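Local coordinates for FAD dependent oxidoreductase (Chelativorans sp. BNC1, PDB 6PXS), which probably catalyses the FAD-dependent oxidation of iminodiacetate, as an oxidase of the DadA family, at residues A[220-231]-A[298-309]. Sequence-based numbering, arbitrary orientation.
With FAD (flavin-adenine dinucleotide), chain E.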
# COMPACT_ATOMS: atom_id res chain seq x y z
N VAL A 220 -0.06 23.61 21.53
CA VAL A 220 0.20 23.12 20.18
C VAL A 220 -0.62 21.85 19.99
O VAL A 220 -0.36 20.83 20.65
CB VAL A 220 1.69 22.85 19.92
CG1 VAL A 220 1.90 22.35 18.50
CG2 VAL A 220 2.50 24.11 20.18
N VAL A 221 -1.59 21.90 19.09
CA VAL A 221 -2.47 20.77 18.81
C VAL A 221 -2.35 20.45 17.32
O VAL A 221 -1.91 21.29 16.52
CB VAL A 221 -3.93 21.08 19.21
CG1 VAL A 221 -4.01 21.41 20.69
CG2 VAL A 221 -4.49 22.22 18.38
N PRO A 222 -2.74 19.25 16.91
CA PRO A 222 -2.57 18.86 15.51
C PRO A 222 -3.62 19.50 14.60
O PRO A 222 -4.78 19.65 14.97
CB PRO A 222 -2.73 17.34 15.54
CG PRO A 222 -3.62 17.09 16.70
CD PRO A 222 -3.28 18.14 17.72
N GLN A 223 -3.18 19.87 13.40
CA GLN A 223 -4.06 20.33 12.33
C GLN A 223 -3.87 19.37 11.16
O GLN A 223 -2.87 19.45 10.44
CB GLN A 223 -3.76 21.77 11.93
CG GLN A 223 -4.73 22.33 10.90
CD GLN A 223 -4.30 23.68 10.35
OE1 GLN A 223 -3.19 23.83 9.84
NE2 GLN A 223 -5.17 24.67 10.46
N LYS A 224 -4.82 18.46 10.98
CA LYS A 224 -4.73 17.49 9.90
C LYS A 224 -4.58 18.18 8.56
O LYS A 224 -5.13 19.27 8.33
CB LYS A 224 -5.96 16.58 9.90
CG LYS A 224 -6.03 15.60 8.75
CD LYS A 224 -7.22 14.68 8.90
CE LYS A 224 -7.36 13.75 7.71
NZ LYS A 224 -8.56 12.87 7.83
N GLY A 225 -3.84 17.55 7.66
CA GLY A 225 -3.67 18.05 6.31
C GLY A 225 -3.52 16.95 5.29
O GLY A 225 -2.64 16.09 5.43
N GLN A 226 -4.36 16.95 4.26
CA GLN A 226 -4.29 15.97 3.19
C GLN A 226 -3.68 16.62 1.96
O GLN A 226 -4.08 17.72 1.56
CB GLN A 226 -5.68 15.42 2.86
CG GLN A 226 -6.44 14.92 4.08
CD GLN A 226 -7.78 14.32 3.73
OE1 GLN A 226 -7.94 13.68 2.69
NE2 GLN A 226 -8.76 14.52 4.60
N ILE A 227 -2.71 15.94 1.35
CA ILE A 227 -1.95 16.48 0.22
C ILE A 227 -1.90 15.42 -0.87
O ILE A 227 -1.64 14.25 -0.59
CB ILE A 227 -0.53 16.91 0.65
CG1 ILE A 227 0.21 17.57 -0.51
CG2 ILE A 227 0.25 15.71 1.18
CD1 ILE A 227 1.49 18.26 -0.08
N ILE A 228 -2.14 15.83 -2.11
CA ILE A 228 -2.27 14.92 -3.24
C ILE A 228 -0.99 14.95 -4.07
O ILE A 228 -0.41 16.02 -4.28
CB ILE A 228 -3.50 15.26 -4.10
CG1 ILE A 228 -4.78 15.01 -3.31
CG2 ILE A 228 -3.48 14.46 -5.40
CD1 ILE A 228 -6.04 15.45 -4.02
N HIS A 229 -0.57 13.79 -4.54
CA HIS A 229 0.60 13.65 -5.40
C HIS A 229 0.15 13.11 -6.75
O HIS A 229 -0.49 12.06 -6.82
CB HIS A 229 1.64 12.72 -4.77
CG HIS A 229 2.33 13.31 -3.58
ND1 HIS A 229 3.69 13.47 -3.52
CD2 HIS A 229 1.84 13.78 -2.41
CE1 HIS A 229 4.02 14.01 -2.36
NE2 HIS A 229 2.91 14.21 -1.67
N LEU A 230 0.48 13.84 -7.82
CA LEU A 230 0.09 13.48 -9.18
C LEU A 230 1.32 13.05 -9.97
O LEU A 230 2.46 13.30 -9.58
CB LEU A 230 -0.59 14.65 -9.88
CG LEU A 230 -1.77 15.28 -9.14
CD1 LEU A 230 -2.32 16.45 -9.93
CD2 LEU A 230 -2.86 14.26 -8.88
N HIS A 231 1.06 12.41 -11.11
CA HIS A 231 2.11 11.91 -11.98
C HIS A 231 1.74 12.20 -13.42
O HIS A 231 0.64 11.85 -13.87
CB HIS A 231 2.33 10.41 -11.78
CG HIS A 231 3.39 9.82 -12.65
ND1 HIS A 231 4.71 10.20 -12.59
CD2 HIS A 231 3.32 8.87 -13.61
CE1 HIS A 231 5.41 9.51 -13.47
NE2 HIS A 231 4.59 8.70 -14.11
N THR A 298 -2.16 11.07 -13.49
CA THR A 298 -2.36 9.96 -12.57
C THR A 298 -2.34 10.46 -11.13
O THR A 298 -1.55 11.34 -10.77
CB THR A 298 -1.29 8.89 -12.77
OG1 THR A 298 -1.26 8.48 -14.15
CG2 THR A 298 -1.56 7.68 -11.90
N HIS A 299 -3.21 9.89 -10.31
CA HIS A 299 -3.21 10.12 -8.87
C HIS A 299 -2.53 8.92 -8.22
O HIS A 299 -3.09 7.82 -8.17
CB HIS A 299 -4.64 10.30 -8.35
CG HIS A 299 -4.72 10.61 -6.89
ND1 HIS A 299 -5.92 10.81 -6.24
CD2 HIS A 299 -3.76 10.75 -5.95
CE1 HIS A 299 -5.69 11.06 -4.97
NE2 HIS A 299 -4.39 11.03 -4.76
N ILE A 300 -1.31 9.13 -7.72
CA ILE A 300 -0.51 8.03 -7.21
C ILE A 300 -0.73 7.81 -5.72
O ILE A 300 -0.77 6.67 -5.26
CB ILE A 300 0.99 8.25 -7.53
CG1 ILE A 300 1.46 9.64 -7.06
CG2 ILE A 300 1.24 8.10 -9.02
CD1 ILE A 300 2.94 9.88 -7.29
N GLU A 301 -0.89 8.88 -4.94
CA GLU A 301 -1.12 8.73 -3.51
C GLU A 301 -1.67 10.03 -2.94
O GLU A 301 -1.68 11.07 -3.61
CB GLU A 301 0.15 8.32 -2.77
CG GLU A 301 1.32 9.29 -2.92
CD GLU A 301 2.40 9.08 -1.87
OE1 GLU A 301 2.08 8.54 -0.79
OE2 GLU A 301 3.57 9.44 -2.13
N THR A 302 -2.12 9.95 -1.69
CA THR A 302 -2.58 11.12 -0.94
C THR A 302 -2.07 10.97 0.48
O THR A 302 -2.51 10.07 1.21
CB THR A 302 -4.11 11.23 -0.96
OG1 THR A 302 -4.55 11.44 -2.30
CG2 THR A 302 -4.57 12.39 -0.08
N ARG A 303 -1.15 11.84 0.88
CA ARG A 303 -0.53 11.75 2.19
C ARG A 303 -1.34 12.52 3.23
O ARG A 303 -2.14 13.41 2.90
CB ARG A 303 0.90 12.27 2.15
CG ARG A 303 1.78 11.55 1.15
CD ARG A 303 3.21 12.06 1.18
NE ARG A 303 4.01 11.50 0.11
CZ ARG A 303 5.26 11.85 -0.15
NH1 ARG A 303 5.86 12.78 0.58
NH2 ARG A 303 5.92 11.28 -1.16
N VAL A 304 -1.12 12.17 4.49
CA VAL A 304 -1.78 12.82 5.62
C VAL A 304 -0.72 13.23 6.63
O VAL A 304 0.20 12.46 6.92
CB VAL A 304 -2.84 11.91 6.27
CG1 VAL A 304 -3.41 12.58 7.52
CG2 VAL A 304 -3.94 11.58 5.28
N GLY A 305 -0.86 14.43 7.17
CA GLY A 305 0.08 14.93 8.15
C GLY A 305 -0.60 15.85 9.15
O GLY A 305 -1.51 16.60 8.80
N PHE A 306 -0.16 15.79 10.41
CA PHE A 306 -0.70 16.63 11.47
C PHE A 306 0.29 17.76 11.74
O PHE A 306 1.36 17.53 12.30
CB PHE A 306 -0.96 15.81 12.73
CG PHE A 306 -1.82 14.60 12.50
CD1 PHE A 306 -3.13 14.72 12.08
CD2 PHE A 306 -1.32 13.32 12.73
CE1 PHE A 306 -3.92 13.60 11.88
CE2 PHE A 306 -2.10 12.20 12.53
CZ PHE A 306 -3.41 12.34 12.10
N ARG A 307 -0.08 18.97 11.33
CA ARG A 307 0.79 20.11 11.56
C ARG A 307 0.83 20.46 13.04
O ARG A 307 -0.22 20.45 13.71
CB ARG A 307 0.30 21.33 10.77
CG ARG A 307 0.24 21.15 9.27
CD ARG A 307 -0.39 22.37 8.62
NE ARG A 307 -1.58 22.02 7.85
CZ ARG A 307 -1.64 21.93 6.53
NH1 ARG A 307 -2.77 21.59 5.94
NH2 ARG A 307 -0.57 22.19 5.78
N PRO A 308 2.00 20.76 13.60
CA PRO A 308 2.03 21.28 14.98
C PRO A 308 1.55 22.71 15.03
O PRO A 308 2.35 23.65 15.10
CB PRO A 308 3.51 21.15 15.37
CG PRO A 308 4.24 21.27 14.08
CD PRO A 308 3.35 20.64 13.03
N ALA A 309 0.23 22.90 14.97
CA ALA A 309 -0.35 24.23 14.92
C ALA A 309 -0.50 24.78 16.34
O ALA A 309 -1.14 24.15 17.19
CB ALA A 309 -1.71 24.19 14.23
PA FAD E . 7.03 16.19 13.09
O1A FAD E . 5.67 15.61 13.19
O2A FAD E . 7.65 16.10 11.69
O5B FAD E . 8.02 15.56 14.13
C5B FAD E . 7.54 14.98 15.37
C4B FAD E . 8.25 13.67 15.60
O4B FAD E . 8.35 13.42 17.02
C3B FAD E . 7.55 12.45 15.00
O3B FAD E . 8.50 11.56 14.43
C2B FAD E . 6.85 11.83 16.21
O2B FAD E . 6.64 10.43 16.06
C1B FAD E . 7.88 12.12 17.30
N9A FAD E . 7.35 12.10 18.66
C8A FAD E . 6.32 12.84 19.16
N7A FAD E . 6.06 12.60 20.42
C5A FAD E . 6.99 11.64 20.78
C6A FAD E . 7.25 10.96 21.98
N6A FAD E . 6.56 11.16 23.11
N1A FAD E . 8.25 10.06 21.99
C2A FAD E . 8.95 9.85 20.87
N3A FAD E . 8.79 10.43 19.68
C4A FAD E . 7.79 11.32 19.70
N1 FAD E . 5.85 23.62 5.64
C2 FAD E . 6.48 24.42 4.73
O2 FAD E . 7.39 25.18 5.06
N3 FAD E . 6.09 24.38 3.40
C4 FAD E . 5.09 23.59 2.87
O4 FAD E . 4.83 23.64 1.67
C4X FAD E . 4.43 22.74 3.85
N5 FAD E . 3.47 21.96 3.44
C5X FAD E . 2.85 21.15 4.37
C6 FAD E . 1.82 20.31 3.94
C7 FAD E . 1.16 19.47 4.84
C7M FAD E . 0.06 18.57 4.34
C8 FAD E . 1.53 19.48 6.19
C8M FAD E . 0.83 18.58 7.18
C9 FAD E . 2.55 20.32 6.62
C9A FAD E . 3.21 21.15 5.72
N10 FAD E . 4.25 22.01 6.13
C10 FAD E . 4.88 22.82 5.21
C1' FAD E . 4.67 22.07 7.54
C2' FAD E . 5.75 21.05 7.89
O2' FAD E . 5.49 19.81 7.23
C3' FAD E . 5.75 20.82 9.40
O3' FAD E . 5.59 22.07 10.06
C4' FAD E . 7.01 20.15 9.95
O4' FAD E . 7.19 18.90 9.28
C5' FAD E . 6.92 19.94 11.44
O5' FAD E . 8.09 19.22 11.89
P FAD E . 8.22 18.73 13.38
O1P FAD E . 7.94 19.91 14.31
O2P FAD E . 9.50 18.02 13.62
O3P FAD E . 7.00 17.72 13.51
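I227 and R303 form a hydrogen-bonded pair midway along two long antiparallel strands, 220-231 and 298-309. Between them I227 N gives a bond of 3.0 Å to R303 O, and R303 N returns one to I227 O. Such pairs alternate along the strands, though A309 N to V221 O and G225 N to G305 O are weak. A beta bulge shifts the register between H229 and L230: H229 N bonds to E301 O, but the return bond comes from I300 N.

On the face shared by H229 and R303, the guanidinium lies nearly flat against the imidazole, planes 22° apart, with H229 CE1 3.3 Å from R303 CZ. E301 fixes this flat group: its OE2 accepts from both R303 NE and NH2, each at 3.1 Å, in a side-on salt bridge.

The other face mixes apolar contacts with polar ends such as K224 NZ, bonded to R274 O. I228, covered by helix 277-290, holds CG2 over the H299 ring, 3.9 Å from its centroid, a CH-pi contact with chi1 (-67°) setting CG2 anti to the backbone N. Near the other end, P222 CB meets F306 CB at 3.7 Å.

G305 lets its strand lie against the flavin, its O 3.5 Å from FAD C8M; G225 lets the R307 guanidinium pass close, NH1 3.7 Å from G225 CA. R307, bent at chi3 (-122°), brings NH2 within 3.4 Å of FAD C7. This antiparallel sheet, completed by strands 258-261 and 251-254, thus walls the dimethylbenzene end of the flavin, consistent with the substrate domain of DAO-family flavoenzymes.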